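Local coordinates for putative diflavin flavoprotein A 5 (Nostoc sp. PCC 7120, PDB 4FEK) that probably passes electrons from NADH to oxygen, reducing it to water, this fragment being the metallo-beta-lactamase-like domain of a larger modular flavodiiron protein, at residues A214-E217 / K218-D221. Residues are numbered along the deposited sequence; the frame is centred on the assembly and turned at random.
Sequences AALE and KISD
Ser220 folds back onto the carbonyl of Glu217 with both its hydroxyl and its amide. Its OG donates to Glu217 O at 2.7 Å, and its N reaches the same oxygen at 3.3 Å; both come from one face of the carbonyl plane, the OG tilted 25° from it and the N well above it. The hydroxyl gets there because chi1 of 69° sets OG between the backbone N and the carbonyl carbon, and serine's short polar side chain suits the end of a helix, where a carbonyl such as that of Glu217 no longer has its i+4 amide: Asp221 N is 4.4 Å from Glu217 O. Ser220 N also makes a weak bond to Leu216 O, 3.0 Å long but strongly bent (120°). Just before it the regular i to i+4 pattern holds: Ile219 N bonds to Ala215 O at 3.1 Å and Lys218 N to Ala214 O at 3.0 Å. This is the C-terminal end of helix 209-219, in the metallo-beta-lactamase-like domain. On its inner side Leu216 CD2 meets Ile219 CD1 at 4.3 Å, the branched apolar chains of positions i and i+3 sharing one flank; both touch Phe176, and Leu216 also packs on Tyr246 and Ala247 of helix 239-258. The small Ala215 lies buried against Ile151. Lys218 sends its extended chain back along the helix, CG passing 3.6 Å from Ala214 O; a lysine suits this exposed place, its aliphatic stem lying along the backbone while the amino group extends beyond it.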
ATOM      1  N   ALA A 214      -0.019  -5.667  17.225  1.00 19.02           N
ATOM      2  CA  ALA A 214      -1.198  -4.809  17.389  1.00 20.30           C
ATOM      3  C   ALA A 214      -1.975  -4.706  16.069  1.00 19.26           C
ATOM      4  O   ALA A 214      -3.206  -4.749  16.049  1.00 20.69           O
ATOM      5  CB  ALA A 214      -0.787  -3.401  17.888  1.00 20.02           C
ATOM      6  N   ALA A 215      -1.236  -4.570  14.966  1.00 20.57           N
ATOM      7  CA  ALA A 215      -1.853  -4.531  13.640  1.00 21.30           C
ATOM      8  C   ALA A 215      -2.596  -5.835  13.315  1.00 19.06           C
ATOM      9  O   ALA A 215      -3.733  -5.818  12.828  1.00 20.06           O
ATOM     10  CB  ALA A 215      -0.799  -4.220  12.564  1.00 16.38           C
ATOM     11  N   LEU A 216      -1.953  -6.962  13.591  1.00 19.34           N
ATOM     12  CA  LEU A 216      -2.574  -8.265  13.369  1.00 23.56           C
ATOM     13  C   LEU A 216      -3.864  -8.408  14.175  1.00 28.15           C
ATOM     14  O   LEU A 216      -4.871  -8.909  13.669  1.00 23.77           O
ATOM     15  CB  LEU A 216      -1.590  -9.397  13.698  1.00 22.36           C
ATOM     16  CG  LEU A 216      -0.326  -9.473  12.823  1.00 26.11           C
ATOM     17  CD1 LEU A 216       0.582 -10.625  13.283  1.00 28.55           C
ATOM     18  CD2 LEU A 216      -0.665  -9.618  11.345  1.00 22.02           C
ATOM     19  N   GLU A 217      -3.841  -7.948  15.425  1.00 23.40           N
ATOM     20  CA  GLU A 217      -5.047  -7.999  16.245  1.00 28.42           C
ATOM     21  C   GLU A 217      -6.174  -7.157  15.623  1.00 26.02           C
ATOM     22  O   GLU A 217      -7.323  -7.589  15.594  1.00 28.09           O
ATOM     23  CB  GLU A 217      -4.759  -7.527  17.673  1.00 38.72           C
ATOM     24  CG  GLU A 217      -5.630  -8.190  18.749  1.00 57.14           C
ATOM     25  CD  GLU A 217      -7.085  -7.739  18.712  1.00 70.68           C
ATOM     26  OE1 GLU A 217      -7.330  -6.536  18.480  1.00 74.49           O
ATOM     27  OE2 GLU A 217      -7.984  -8.589  18.918  1.00 76.20           O
ATOM     28  N   LYS A 218      -5.835  -5.956  15.157  1.00 24.00           N
ATOM     29  CA  LYS A 218      -6.811  -5.059  14.499  1.00 28.74           C
ATOM     30  C   LYS A 218      -7.493  -5.681  13.292  1.00 29.88           C
ATOM     31  O   LYS A 218      -8.709  -5.560  13.115  1.00 32.71           O
ATOM     32  CB  LYS A 218      -6.166  -3.725  14.089  1.00 30.42           C
ATOM     33  CG  LYS A 218      -6.084  -2.693  15.208  1.00 37.59           C
ATOM     34  CD  LYS A 218      -5.062  -1.607  14.880  1.00 41.28           C
ATOM     35  CE  LYS A 218      -4.676  -0.792  16.117  1.00 42.06           C
ATOM     36  NZ  LYS A 218      -3.324  -0.156  15.986  1.00 36.39           N
ATOM     37  N   ILE A 219      -6.723  -6.353  12.451  1.00 26.97           N
ATOM     38  CA  ILE A 219      -7.308  -6.910  11.245  1.00 27.29           C
ATOM     39  C   ILE A 219      -7.951  -8.277  11.466  1.00 29.07           C
ATOM     40  O   ILE A 219      -8.691  -8.750  10.607  1.00 28.20           O
ATOM     41  CB  ILE A 219      -6.282  -7.005  10.096  1.00 23.90           C
ATOM     42  CG1 ILE A 219      -5.245  -8.081  10.383  1.00 25.40           C
ATOM     43  CG2 ILE A 219      -5.611  -5.641   9.825  1.00 21.57           C
ATOM     44  CD1 ILE A 219      -4.164  -8.176   9.306  1.00 30.51           C
ATOM     45  N   SER A 220      -7.681  -8.900  12.618  1.00 28.21           N
ATOM     46  CA  SER A 220      -8.125 -10.273  12.881  1.00 31.87           C
ATOM     47  C   SER A 220      -9.632 -10.502  12.776  1.00 36.99           C
ATOM     48  O   SER A 220     -10.063 -11.600  12.441  1.00 39.68           O
ATOM     49  CB  SER A 220      -7.605 -10.792  14.234  1.00 35.25           C
ATOM     50  OG  SER A 220      -8.229 -10.129  15.308  1.00 31.88           O
ATOM     51  N   ASP A 221     -10.440  -9.486  13.054  1.00 34.29           N
ATOM     52  CA  ASP A 221     -11.881  -9.652  12.883  1.00 41.51           C
ATOM     53  C   ASP A 221     -12.399  -9.467  11.443  1.00 36.07           C
ATOM     54  O   ASP A 221     -13.584  -9.657  11.183  1.00 36.36           O
ATOM     55  CB  ASP A 221     -12.651  -8.775  13.870  1.00 54.45           C
ATOM     56  CG  ASP A 221     -12.820  -9.444  15.225  1.00 69.45           C
ATOM     57  OD1 ASP A 221     -13.353 -10.579  15.264  1.00 75.90           O
ATOM     58  OD2 ASP A 221     -12.404  -8.848  16.244  1.00 72.92           O
TER